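PDB 3KZG: arginine 3rd transport system periplasmic binding protein from Legionella pneumophila subsp. pneumophila str. Philadelphia 1, which probably binds arginine in the periplasm and passes it to a membrane transport system. Local coordinates for residues Ile7-Ser10 and Phe16-Trp19; Asp30-Gln35 and Leu222-Glu227; Asp53-Ala58 and Asp65-Ser70; Ser90-Ile95 and Ala122-Ser127; Met157-Ala162 and Gly184-Ile189. All coordinates share one frame; numbering follows the deposited sequence.

Contact 1. Residues Ile7-Ser10 and Phe16-Trp19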
# COMPACT_ATOMS: atom_id res chain seq x y z
N ILE A 7 -24.00 -11.34 -22.57
CA ILE A 7 -24.14 -11.69 -21.17
C ILE A 7 -25.53 -11.44 -20.62
O ILE A 7 -26.09 -10.36 -20.78
CB ILE A 7 -23.14 -10.91 -20.28
CG1 ILE A 7 -21.70 -11.12 -20.78
CG2 ILE A 7 -23.25 -11.38 -18.83
CD1 ILE A 7 -21.36 -10.31 -22.00
N GLY A 8 -26.09 -12.45 -19.98
CA GLY A 8 -27.41 -12.30 -19.39
C GLY A 8 -27.24 -11.84 -17.95
O GLY A 8 -26.35 -12.31 -17.24
N THR A 9 -28.09 -10.90 -17.53
CA THR A 9 -28.06 -10.37 -16.17
C THR A 9 -29.51 -10.12 -15.77
O THR A 9 -30.37 -10.00 -16.64
CB THR A 9 -27.27 -9.05 -16.09
OG1 THR A 9 -27.15 -8.64 -14.73
CG2 THR A 9 -27.96 -7.96 -16.90
N SER A 10 -29.80 -10.06 -14.47
CA SER A 10 -31.18 -9.84 -14.04
C SER A 10 -31.64 -8.43 -14.34
O SER A 10 -30.84 -7.57 -14.72
CB SER A 10 -31.33 -10.13 -12.54
OG SER A 10 -30.66 -9.16 -11.77
N PHE A 16 -26.11 -4.46 -7.84
CA PHE A 16 -25.47 -5.35 -8.82
C PHE A 16 -25.83 -4.99 -10.27
O PHE A 16 -24.96 -4.87 -11.13
CB PHE A 16 -25.84 -6.80 -8.50
CG PHE A 16 -25.33 -7.26 -7.17
CD1 PHE A 16 -24.00 -7.64 -7.02
CD2 PHE A 16 -26.15 -7.25 -6.05
CE1 PHE A 16 -23.49 -8.00 -5.77
CE2 PHE A 16 -25.66 -7.62 -4.79
CZ PHE A 16 -24.32 -7.99 -4.65
N GLU A 17 -27.12 -4.83 -10.54
CA GLU A 17 -27.57 -4.41 -11.86
C GLU A 17 -29.01 -3.95 -11.83
O GLU A 17 -29.81 -4.40 -11.01
CB GLU A 17 -27.42 -5.53 -12.91
CG GLU A 17 -28.28 -6.75 -12.68
CD GLU A 17 -27.53 -7.84 -11.96
OE1 GLU A 17 -26.29 -7.71 -11.85
OE2 GLU A 17 -28.16 -8.81 -11.51
N VAL A 18 -29.33 -3.04 -12.74
CA VAL A 18 -30.67 -2.50 -12.88
C VAL A 18 -30.89 -2.22 -14.36
O VAL A 18 -30.08 -1.55 -15.01
CB VAL A 18 -30.81 -1.18 -12.11
CG1 VAL A 18 -30.78 -1.42 -10.61
CG2 VAL A 18 -29.68 -0.30 -12.50
N TRP A 19 -31.98 -2.75 -14.88
CA TRP A 19 -32.35 -2.58 -16.28
C TRP A 19 -33.39 -1.46 -16.37
O TRP A 19 -34.41 -1.50 -15.67
CB TRP A 19 -32.93 -3.89 -16.80
CG TRP A 19 -33.49 -3.83 -18.17
CD1 TRP A 19 -32.80 -3.70 -19.34
CD2 TRP A 19 -34.87 -3.95 -18.53
NE1 TRP A 19 -33.67 -3.73 -20.40
CE2 TRP A 19 -34.94 -3.88 -19.93
CE3 TRP A 19 -36.05 -4.10 -17.79
CZ2 TRP A 19 -36.16 -3.97 -20.63
CZ3 TRP A 19 -37.26 -4.19 -18.48
CH2 TRP A 19 -37.30 -4.12 -19.89
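Glu17 reaches from the short strand 17-18 back to Thr9 and Ser10 on the strand that precedes it, the two strands forming a beta hairpin with a buried carboxylate inside. Glu17 CB starts alongside Thr9, 3.6 Å from Thr9 OG1. CG is turned between the backbone N and the carbonyl carbon (chi1 65°), and a bend at chi2 then swings the chain back over the threonine: Glu17 CG lies 3.0 Å from Thr9 OG1, and Glu17 CD only 2.9 Å from that same oxygen. The two side chains pass in opposite directions, and the angles to the carboxylate oxygens are too poor for a hydrogen bond; Thr9 OG1 bonds Ile68 O. At the tip, Glu17 OE2 accepts a short hydrogen bond from Ser10 OG (2.5 Å), using the anti lone pair that points away from OE1. OE1 has a different neighbour, the carboxylate oxygen OD2 of Asp30 at the start of helix 29-40. Two acid groups this close in a buried setting would repel if both were ionised, so a proton is probably shared between them or held by one; the hydroxyl of Ser10 would help to steady the charge that remains.

Contact 2. Residues Asp30-Gln35 and Leu222-Glu227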
# COMPACT_ATOMS: atom_id res chain seq x y z
N ASP A 30 -22.12 -5.50 -11.18
CA ASP A 30 -21.95 -6.62 -12.11
C ASP A 30 -21.72 -6.13 -13.53
O ASP A 30 -20.92 -6.71 -14.27
CB ASP A 30 -23.18 -7.55 -12.12
CG ASP A 30 -23.23 -8.47 -10.92
OD1 ASP A 30 -22.16 -8.73 -10.34
OD2 ASP A 30 -24.33 -8.94 -10.57
N ILE A 31 -22.41 -5.07 -13.90
CA ILE A 31 -22.27 -4.52 -15.24
C ILE A 31 -20.85 -4.04 -15.47
O ILE A 31 -20.22 -4.42 -16.46
CB ILE A 31 -23.24 -3.33 -15.47
CG1 ILE A 31 -24.68 -3.75 -15.15
CG2 ILE A 31 -23.12 -2.84 -16.91
CD1 ILE A 31 -25.15 -5.01 -15.84
N ASP A 32 -20.35 -3.21 -14.55
CA ASP A 32 -19.00 -2.66 -14.66
C ASP A 32 -17.93 -3.76 -14.63
O ASP A 32 -16.93 -3.68 -15.36
CB ASP A 32 -18.72 -1.65 -13.54
CG ASP A 32 -19.60 -0.40 -13.62
OD1 ASP A 32 -20.12 -0.08 -14.71
OD2 ASP A 32 -19.77 0.27 -12.57
N LEU A 33 -18.12 -4.77 -13.80
CA LEU A 33 -17.14 -5.85 -13.71
C LEU A 33 -17.05 -6.60 -15.03
O LEU A 33 -15.98 -6.71 -15.63
CB LEU A 33 -17.50 -6.82 -12.59
CG LEU A 33 -16.51 -7.98 -12.45
CD1 LEU A 33 -15.11 -7.43 -12.19
CD2 LEU A 33 -16.94 -8.90 -11.34
N MSE A 34 -18.19 -7.13 -15.47
CA MSE A 34 -18.29 -7.88 -16.72
C MSE A 34 -17.74 -7.06 -17.88
O MSE A 34 -17.00 -7.56 -18.73
CB MSE A 34 -19.75 -8.26 -16.97
CG MSE A 34 -19.97 -9.34 -18.04
SE MSE A 34 -18.97 -10.95 -17.68
CE MSE A 34 -20.20 -11.85 -16.49
N GLN A 35 -18.11 -5.78 -17.92
CA GLN A 35 -17.66 -4.88 -18.97
C GLN A 35 -16.13 -4.87 -19.04
O GLN A 35 -15.55 -5.01 -20.12
CB GLN A 35 -18.16 -3.46 -18.68
CG GLN A 35 -17.85 -2.44 -19.76
CD GLN A 35 -18.61 -2.70 -21.06
OE1 GLN A 35 -18.25 -3.60 -21.82
NE2 GLN A 35 -19.66 -1.92 -21.30
N LEU A 222 -9.84 -3.86 -6.96
CA LEU A 222 -10.00 -3.16 -5.70
C LEU A 222 -10.68 -1.81 -5.90
O LEU A 222 -11.60 -1.45 -5.16
CB LEU A 222 -8.65 -2.95 -5.02
CG LEU A 222 -8.69 -2.27 -3.65
CD1 LEU A 222 -9.61 -3.04 -2.71
CD2 LEU A 222 -7.29 -2.22 -3.06
N ARG A 223 -10.22 -1.06 -6.90
CA ARG A 223 -10.79 0.25 -7.19
C ARG A 223 -12.28 0.16 -7.46
O ARG A 223 -13.08 0.90 -6.88
CB ARG A 223 -10.07 0.89 -8.39
CG ARG A 223 -10.56 2.30 -8.69
CD ARG A 223 -9.71 3.02 -9.74
NE ARG A 223 -9.72 2.34 -11.03
CZ ARG A 223 -8.83 1.43 -11.41
NH1 ARG A 223 -7.84 1.08 -10.60
NH2 ARG A 223 -8.93 0.87 -12.61
N LEU A 224 -12.68 -0.77 -8.33
CA LEU A 224 -14.10 -0.91 -8.64
C LEU A 224 -14.88 -1.34 -7.41
O LEU A 224 -15.90 -0.74 -7.05
CB LEU A 224 -14.29 -1.93 -9.75
CG LEU A 224 -15.75 -2.17 -10.16
CD1 LEU A 224 -16.35 -0.87 -10.72
CD2 LEU A 224 -15.80 -3.29 -11.19
N TYR A 225 -14.41 -2.39 -6.75
CA TYR A 225 -15.07 -2.91 -5.56
C TYR A 225 -15.28 -1.83 -4.50
O TYR A 225 -16.36 -1.72 -3.92
CB TYR A 225 -14.24 -4.05 -4.96
CG TYR A 225 -14.91 -4.71 -3.79
CD1 TYR A 225 -15.76 -5.80 -3.97
CD2 TYR A 225 -14.71 -4.24 -2.49
CE1 TYR A 225 -16.40 -6.40 -2.88
CE2 TYR A 225 -15.34 -4.82 -1.41
CZ TYR A 225 -16.19 -5.90 -1.61
OH TYR A 225 -16.81 -6.46 -0.52
N SER A 226 -14.25 -1.03 -4.25
CA SER A 226 -14.33 0.01 -3.24
C SER A 226 -15.32 1.11 -3.59
O SER A 226 -15.96 1.68 -2.71
CB SER A 226 -12.94 0.61 -2.98
OG SER A 226 -12.43 1.26 -4.13
N GLU A 227 -15.47 1.39 -4.89
CA GLU A 227 -16.41 2.42 -5.33
C GLU A 227 -17.85 2.05 -4.97
O GLU A 227 -18.69 2.92 -4.75
CB GLU A 227 -16.33 2.61 -6.86
CG GLU A 227 -14.95 3.00 -7.39
CD GLU A 227 -14.96 3.26 -8.89
OE1 GLU A 227 -15.49 4.31 -9.32
OE2 GLU A 227 -14.43 2.41 -9.64
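Leu224 carries this helix-to-helix contact, setting its forked end against Asp32 and Leu33 of helix 29-40. Walking along 222-227, Leu222 comes first and faces another way: it packs on Ala217 of the second subunit, while Leu222 O takes the helical bond from Ser226 N (2.8 Å). Leu224 follows, on the side that looks at helix 29-40. With CG anti to the backbone N (chi1 180°), the branch is carried outward, and its two methyls divide the work. Leu224 CD1 sits on Asp32 CB at 3.8 Å. Leu224 CD2 lies over the backbone of Leu33, 3.8 Å from Leu33 N, and also meets Leu33 CB at 4.2 Å. In a two-lobed type II periplasmic binding protein such as this one, the chain leaves the first lobe, builds the second and returns; here the C-terminal helix 220-228 comes back to lie against helix 29-40, whose other side covers strand 44-50 through Ile31 and Met34. Tyr225, next in line, joins Leu222 in packing on Ala217 of the second subunit. Glu227 turns toward helix 29-40 without touching it; Glu227 OE2 stands 6.5 Å from Asp32 OD2, a like-charged pair not in contact. Asp32 OD2 is hydrogen-bonded to the hydroxyl of Tyr228, one residue further on.

Contact 3. Residues Asp53-Ala58 and Asp65-Ser70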
# COMPACT_ATOMS: atom_id res chain seq x y z
N ASP A 53 -34.98 -15.62 -12.26
CA ASP A 53 -35.24 -17.05 -12.44
C ASP A 53 -35.14 -17.56 -13.88
O ASP A 53 -34.89 -18.74 -14.10
CB ASP A 53 -36.62 -17.40 -11.88
CG ASP A 53 -36.76 -18.87 -11.57
OD1 ASP A 53 -37.90 -19.36 -11.47
OD2 ASP A 53 -35.71 -19.54 -11.42
N ASP A 54 -35.33 -16.68 -14.86
CA ASP A 54 -35.25 -17.11 -16.25
C ASP A 54 -33.81 -17.21 -16.76
O ASP A 54 -33.57 -17.76 -17.84
CB ASP A 54 -36.03 -16.16 -17.17
CG ASP A 54 -37.54 -16.28 -17.00
OD1 ASP A 54 -38.02 -17.36 -16.59
OD2 ASP A 54 -38.25 -15.29 -17.29
N LEU A 55 -32.86 -16.70 -15.99
CA LEU A 55 -31.45 -16.72 -16.39
C LEU A 55 -30.92 -18.13 -16.60
O LEU A 55 -30.14 -18.37 -17.52
CB LEU A 55 -30.59 -16.00 -15.34
CG LEU A 55 -30.68 -14.47 -15.31
CD1 LEU A 55 -29.91 -13.93 -14.12
CD2 LEU A 55 -30.13 -13.90 -16.62
N PHE A 56 -31.34 -19.05 -15.75
CA PHE A 56 -30.90 -20.44 -15.83
C PHE A 56 -31.27 -21.09 -17.17
O PHE A 56 -30.40 -21.64 -17.85
CB PHE A 56 -31.48 -21.22 -14.65
CG PHE A 56 -31.13 -20.62 -13.31
CD1 PHE A 56 -29.84 -20.72 -12.81
CD2 PHE A 56 -32.08 -19.92 -12.57
CE1 PHE A 56 -29.48 -20.12 -11.60
CE2 PHE A 56 -31.74 -19.32 -11.36
CZ PHE A 56 -30.44 -19.42 -10.88
N PRO A 57 -32.55 -21.04 -17.57
CA PRO A 57 -32.89 -21.66 -18.85
C PRO A 57 -32.27 -20.91 -20.03
O PRO A 57 -31.87 -21.52 -21.02
CB PRO A 57 -34.42 -21.63 -18.85
CG PRO A 57 -34.72 -20.39 -18.06
CD PRO A 57 -33.76 -20.52 -16.90
N ALA A 58 -32.18 -19.58 -19.91
CA ALA A 58 -31.60 -18.75 -20.95
C ALA A 58 -30.16 -19.16 -21.25
O ALA A 58 -29.73 -19.18 -22.41
CB ALA A 58 -31.64 -17.28 -20.53
N ASP A 65 -24.03 -16.16 -23.72
CA ASP A 65 -22.78 -16.89 -23.54
C ASP A 65 -22.42 -17.08 -22.07
O ASP A 65 -21.89 -18.12 -21.68
CB ASP A 65 -21.65 -16.15 -24.24
CG ASP A 65 -21.88 -16.02 -25.72
OD1 ASP A 65 -22.09 -17.07 -26.36
OD2 ASP A 65 -21.87 -14.89 -26.24
N LEU A 66 -22.72 -16.06 -21.27
CA LEU A 66 -22.42 -16.09 -19.85
C LEU A 66 -23.53 -15.41 -19.05
O LEU A 66 -24.40 -14.75 -19.62
CB LEU A 66 -21.10 -15.35 -19.59
CG LEU A 66 -19.86 -15.88 -20.29
CD1 LEU A 66 -18.74 -14.86 -20.21
CD2 LEU A 66 -19.45 -17.21 -19.66
N VAL A 67 -23.49 -15.60 -17.74
CA VAL A 67 -24.46 -14.98 -16.85
C VAL A 67 -23.75 -14.43 -15.62
O VAL A 67 -22.88 -15.08 -15.04
CB VAL A 67 -25.54 -15.99 -16.37
CG1 VAL A 67 -26.30 -15.41 -15.19
CG2 VAL A 67 -26.50 -16.28 -17.51
N ILE A 68 -24.11 -13.20 -15.26
CA ILE A 68 -23.57 -12.53 -14.09
C ILE A 68 -24.72 -11.74 -13.47
O ILE A 68 -25.21 -10.77 -14.05
CB ILE A 68 -22.39 -11.58 -14.44
CG1 ILE A 68 -21.83 -10.96 -13.16
CG2 ILE A 68 -22.84 -10.51 -15.44
CD1 ILE A 68 -20.56 -10.16 -13.36
N ALA A 69 -25.17 -12.20 -12.31
CA ALA A 69 -26.26 -11.57 -11.60
C ALA A 69 -26.19 -12.07 -10.17
O ALA A 69 -26.99 -12.91 -9.76
CB ALA A 69 -27.58 -11.97 -12.23
N SER A 70 -25.23 -11.54 -9.42
CA SER A 70 -25.01 -11.94 -8.04
C SER A 70 -25.34 -13.43 -7.90
O SER A 70 -26.08 -13.83 -7.01
CB SER A 70 -25.88 -11.09 -7.08
OG SER A 70 -27.26 -11.28 -7.29
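Apolar contact comes first here, and nearly all of it passes through one methyl of Leu55, which meets Val67 and Ala69 together. Leu55 CD1 lies 3.6 Å from Ala69 CB and 4.0 Å from Val67 CG1, so the leucine tip rests on two residues that point to the same side of the extended chain. The torsions explain the reach: CG stands beside the backbone N (chi1 -74°), and chi2 of 173° straightens the chain so that CD1 goes furthest from the helix. The leucine and valine branches meet at a slant. The other valine methyl, Val67 CG2, comes to 4.2 Å from Leu55 O, a loose approach. Helix 55-60 is the connection of a beta-alpha-beta crossover: it follows strand 44-50 and leads into strand 66-67, and both strands run parallel to strand 4-13, which pairs with each of them. Leu55 thus seats the helix on one face of the sheet in the first lobe, while Ile68, pointing to the other face, packs on Met34 of helix 29-40. Hydrogen bonds serve the segments from outside. Backbone pairing ties Leu66 and Ile68 to Gly8 and Val67 to Met196, and beyond Ala69 the backbone N of Ser70 donates to OD2 of Asp30. A cation-pi contact adds to the helix side, the ring of Phe56 meeting Arg77.

Contact 4. Residues Ser90-Ile95 and Ala122-Ser127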
# COMPACT_ATOMS: atom_id res chain seq x y z
N SER A 90 -20.21 -14.06 -0.85
CA SER A 90 -21.67 -14.01 -0.86
C SER A 90 -22.26 -14.15 0.53
O SER A 90 -22.02 -15.14 1.23
CB SER A 90 -22.24 -15.10 -1.79
OG SER A 90 -21.83 -16.40 -1.39
N ASN A 91 -23.03 -13.15 0.94
CA ASN A 91 -23.68 -13.17 2.25
C ASN A 91 -25.14 -12.75 2.09
O ASN A 91 -25.45 -11.91 1.26
CB ASN A 91 -23.01 -12.19 3.22
CG ASN A 91 -21.54 -12.47 3.43
OD1 ASN A 91 -20.69 -11.89 2.77
ND2 ASN A 91 -21.24 -13.38 4.34
N SER A 92 -26.01 -13.35 2.89
CA SER A 92 -27.43 -13.00 2.86
C SER A 92 -27.69 -12.06 4.03
O SER A 92 -26.84 -11.92 4.92
CB SER A 92 -28.30 -14.26 2.97
OG SER A 92 -28.18 -14.88 4.23
N GLN A 93 -28.86 -11.43 4.05
CA GLN A 93 -29.20 -10.49 5.12
C GLN A 93 -30.70 -10.34 5.29
O GLN A 93 -31.43 -10.18 4.31
CB GLN A 93 -28.58 -9.12 4.81
CG GLN A 93 -29.00 -7.99 5.75
CD GLN A 93 -28.39 -8.11 7.14
OE1 GLN A 93 -27.18 -8.11 7.30
NE2 GLN A 93 -29.25 -8.21 8.15
N TYR A 94 -31.17 -10.40 6.53
CA TYR A 94 -32.59 -10.23 6.80
C TYR A 94 -32.88 -8.73 6.90
O TYR A 94 -32.14 -7.99 7.55
CB TYR A 94 -33.00 -10.93 8.10
CG TYR A 94 -33.23 -12.42 7.96
CD1 TYR A 94 -34.40 -12.92 7.38
CD2 TYR A 94 -32.27 -13.34 8.41
CE1 TYR A 94 -34.61 -14.30 7.24
CE2 TYR A 94 -32.47 -14.71 8.28
CZ TYR A 94 -33.64 -15.19 7.70
OH TYR A 94 -33.84 -16.55 7.57
N ILE A 95 -33.94 -8.30 6.23
CA ILE A 95 -34.34 -6.90 6.23
C ILE A 95 -35.86 -6.83 6.41
O ILE A 95 -36.58 -7.71 5.97
CB ILE A 95 -33.94 -6.21 4.91
CG1 ILE A 95 -34.31 -4.73 4.95
CG2 ILE A 95 -34.60 -6.91 3.72
CD1 ILE A 95 -33.78 -3.94 3.78
N ALA A 122 -34.51 -19.54 0.02
CA ALA A 122 -35.64 -20.26 0.58
C ALA A 122 -35.07 -21.40 1.41
O ALA A 122 -35.51 -21.67 2.53
CB ALA A 122 -36.53 -20.81 -0.53
N ARG A 123 -34.09 -22.09 0.83
CA ARG A 123 -33.45 -23.21 1.51
C ARG A 123 -32.75 -22.76 2.79
O ARG A 123 -32.78 -23.46 3.79
CB ARG A 123 -32.45 -23.87 0.56
CG ARG A 123 -31.78 -25.11 1.13
CD ARG A 123 -30.89 -25.78 0.10
NE ARG A 123 -31.66 -26.27 -1.04
CZ ARG A 123 -32.58 -27.23 -0.98
NH1 ARG A 123 -32.85 -27.82 0.18
NH2 ARG A 123 -33.23 -27.61 -2.07
N GLN A 124 -32.13 -21.58 2.75
CA GLN A 124 -31.44 -21.07 3.93
C GLN A 124 -32.42 -20.80 5.06
O GLN A 124 -32.17 -21.14 6.22
CB GLN A 124 -30.70 -19.77 3.59
CG GLN A 124 -29.75 -19.33 4.70
CD GLN A 124 -29.32 -17.89 4.56
OE1 GLN A 124 -28.93 -17.45 3.48
NE2 GLN A 124 -29.37 -17.15 5.66
N VAL A 125 -33.55 -20.18 4.71
CA VAL A 125 -34.58 -19.86 5.69
C VAL A 125 -35.14 -21.11 6.36
O VAL A 125 -35.21 -21.19 7.59
CB VAL A 125 -35.75 -19.08 5.01
CG1 VAL A 125 -36.87 -18.85 6.01
CG2 VAL A 125 -35.25 -17.75 4.48
N LEU A 126 -35.55 -22.09 5.57
CA LEU A 126 -36.13 -23.29 6.14
C LEU A 126 -35.13 -24.12 6.95
O LEU A 126 -35.49 -24.71 7.96
CB LEU A 126 -36.78 -24.15 5.05
CG LEU A 126 -37.97 -23.51 4.31
CD1 LEU A 126 -38.52 -24.52 3.33
CD2 LEU A 126 -39.06 -23.07 5.27
N SER A 127 -33.87 -24.13 6.51
CA SER A 127 -32.82 -24.89 7.19
C SER A 127 -32.57 -24.38 8.61
O SER A 127 -31.93 -25.05 9.41
CB SER A 127 -31.52 -24.82 6.39
OG SER A 127 -30.98 -23.51 6.39
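The side-chain amide of Gln124 has the hydroxyl of Ser92 at its OE1-NE2 end. Ser92 OG donates to Gln124 OE1 at 2.8 Å, in the carbonyl plane and on a lone pair, but the C=O...donor angle of 100° brings it well round to the flank of the oxygen. Ser92 OG is also 2.9 Å from Gln124 NE2. An extended glutamine, with CG anti to the backbone N (chi1 -169°), spans the distance from helix 121-127 down to strand 91-97. The second flat group, the ring of Tyr94, leans obliquely against Val125. Its hydroxyl end makes the nearest approach, Tyr94 OH to Val125 CG2 at 3.6 Å, and that hydroxyl is hydrogen-bonded to OE2 of Glu128 just past the segment. A third flat group lies on the strand itself: the amide of Gln93 donates from NE2 to Tyr94 O at 3.0 Å, nearly straight at 174° and within the amide plane, and bonds Gly184 O as well. Helix 121-127 is the connection of a beta-alpha-beta crossover between strands 112-116 and 133-137, so these contacts hold it against the sheet of the second lobe, with Leu156 of strand 154-158 also under Gln124 and Val125. Chemically, a polar pair and an apolar one sit side by side: the bond to Ser92 gives the amide oxygen a defined partner at the side of the helix that faces the sheet, and Glu128 supplies one for the phenol.

Contact 5. Residues Met157-Ala162 and Gly184-Ile189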
# COMPACT_ATOMS: atom_id res chain seq x y z
N MSE A 157 -32.42 -11.40 1.51
CA MSE A 157 -31.84 -11.09 0.21
C MSE A 157 -30.33 -10.90 0.32
O MSE A 157 -29.76 -11.10 1.39
CB MSE A 157 -32.48 -9.80 -0.35
CG MSE A 157 -32.27 -8.55 0.51
SE MSE A 157 -33.22 -6.96 -0.14
CE MSE A 157 -35.05 -7.52 0.25
N ASP A 158 -29.69 -10.54 -0.78
CA ASP A 158 -28.24 -10.32 -0.79
C ASP A 158 -27.91 -9.21 0.22
O ASP A 158 -28.64 -8.22 0.34
CB ASP A 158 -27.76 -9.89 -2.18
CG ASP A 158 -28.13 -10.90 -3.28
OD1 ASP A 158 -27.77 -12.09 -3.16
OD2 ASP A 158 -28.77 -10.49 -4.27
N TYR A 159 -26.80 -9.38 0.93
CA TYR A 159 -26.36 -8.40 1.91
C TYR A 159 -26.17 -6.99 1.33
O TYR A 159 -26.69 -6.02 1.89
CB TYR A 159 -25.05 -8.86 2.56
CG TYR A 159 -24.42 -7.82 3.46
CD1 TYR A 159 -25.05 -7.43 4.65
CD2 TYR A 159 -23.21 -7.21 3.12
CE1 TYR A 159 -24.50 -6.44 5.46
CE2 TYR A 159 -22.65 -6.22 3.93
CZ TYR A 159 -23.30 -5.84 5.09
OH TYR A 159 -22.77 -4.85 5.89
N GLU A 160 -25.44 -6.87 0.22
CA GLU A 160 -25.22 -5.56 -0.39
C GLU A 160 -26.52 -4.97 -0.95
O GLU A 160 -26.64 -3.74 -1.08
CB GLU A 160 -24.18 -5.61 -1.51
CG GLU A 160 -22.74 -5.89 -1.07
CD GLU A 160 -22.23 -4.93 -0.01
OE1 GLU A 160 -22.73 -3.79 0.07
OE2 GLU A 160 -21.32 -5.32 0.75
N ALA A 161 -27.47 -5.83 -1.30
CA ALA A 161 -28.75 -5.36 -1.82
C ALA A 161 -29.56 -4.80 -0.65
O ALA A 161 -30.25 -3.79 -0.78
CB ALA A 161 -29.52 -6.52 -2.47
N ALA A 162 -29.47 -5.47 0.50
CA ALA A 162 -30.18 -5.04 1.70
C ALA A 162 -29.66 -3.69 2.17
O ALA A 162 -30.44 -2.80 2.52
CB ALA A 162 -30.01 -6.08 2.81
N GLY A 184 -30.30 -8.79 12.55
CA GLY A 184 -29.18 -9.70 12.74
C GLY A 184 -28.01 -9.32 11.84
O GLY A 184 -28.12 -8.39 11.05
N LYS A 185 -26.89 -10.03 11.97
CA LYS A 185 -25.71 -9.76 11.15
C LYS A 185 -25.88 -10.46 9.80
O LYS A 185 -26.80 -11.26 9.62
CB LYS A 185 -24.46 -10.29 11.85
CG LYS A 185 -24.36 -9.91 13.31
CD LYS A 185 -23.24 -10.67 14.02
CE LYS A 185 -23.29 -10.45 15.53
NZ LYS A 185 -22.26 -11.24 16.25
N LYS A 186 -24.99 -10.17 8.85
CA LYS A 186 -25.06 -10.81 7.54
C LYS A 186 -24.78 -12.30 7.71
O LYS A 186 -24.10 -12.69 8.66
CB LYS A 186 -24.05 -10.17 6.58
CG LYS A 186 -22.61 -10.21 7.05
CD LYS A 186 -21.72 -9.51 6.03
CE LYS A 186 -20.26 -9.47 6.49
NZ LYS A 186 -19.41 -8.72 5.52
N ILE A 187 -25.29 -13.12 6.80
CA ILE A 187 -25.11 -14.56 6.90
C ILE A 187 -24.33 -15.14 5.71
O ILE A 187 -24.68 -14.90 4.56
CB ILE A 187 -26.47 -15.29 6.97
CG1 ILE A 187 -27.37 -14.64 8.02
CG2 ILE A 187 -26.25 -16.77 7.27
CD1 ILE A 187 -26.80 -14.66 9.42
N SER A 188 -23.29 -15.91 6.01
CA SER A 188 -22.49 -16.50 4.94
C SER A 188 -23.35 -17.55 4.23
O SER A 188 -23.95 -18.41 4.88
CB SER A 188 -21.24 -17.17 5.51
OG SER A 188 -20.41 -17.65 4.47
N ILE A 189 -23.41 -17.48 2.91
CA ILE A 189 -24.19 -18.45 2.16
C ILE A 189 -23.53 -18.71 0.82
O ILE A 189 -23.17 -17.78 0.09
CB ILE A 189 -25.63 -17.96 1.94
CG1 ILE A 189 -26.42 -19.02 1.16
CG2 ILE A 189 -25.62 -16.62 1.22
CD1 ILE A 189 -27.85 -18.63 0.86
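Tyr159 and Lys186 bring their CA atoms to 6.3 Å where strand 154-158 gives way to helix 159-166 and the chain at 184-185 has just turned a corner into the strand 186-188. Strands 154-158 and 180-188 belong to the mixed sheet of the second lobe of the binding-protein fold, and strand 91-97 is their shared neighbour: Tyr159 is backbone-bonded to Asn91 and Ile187 to Ser92. The side-chain contact is a CH-pi contact of a lysine chain over a tyrosine ring. Lys186 leaves its backbone with CG between the N and the carbonyl carbon (chi1 57°), then runs fully extended, and its zigzag sets alternate carbons down on the aromatic face. Lys186 CB comes nearest, 3.5 Å from Tyr159 CD1 near the rim, and CD settles over the middle. The tyrosine swings out with CG anti to its own N (chi1 172°), and the two side chains cross at a slant. Beyond the ring, Lys186 NZ stands 6.2 Å from Glu160 OE2, too far for a salt bridge, though the opposite charges probably attract weakly. Asp158, at the N-cap position but making no capping bond, turns its carboxylate to Tyr121 OH and to Asn13 ND2 of the first lobe, and Ser188 OG bonds Lys210 NZ of the second subunit. On the ring itself, Lys186 CD sits 3.9 Å from the centroid of Tyr159 and only 4° off the ring normal.

Overall arrangement
From the N terminus, contact 1 closes first, a tight hairpin in the sheet of the first lobe. Contact 2 opens on the following helix and closes only near the C terminus, so its long loop encloses contacts 3, 4 and 5, which follow one another in series; none of the five cross. Contact 3 stays in the first lobe and shares its sheet with contact 1, their centres about 9 Å apart. Contacts 4 and 5, with centres about 8 Å apart, build up the second lobe round strand 91-97. One place where the lobes meet is Phe16 of contact 1 on Asp158 and Glu160 of contact 5. Contact 2 ties the returning C-terminal helix to the first lobe.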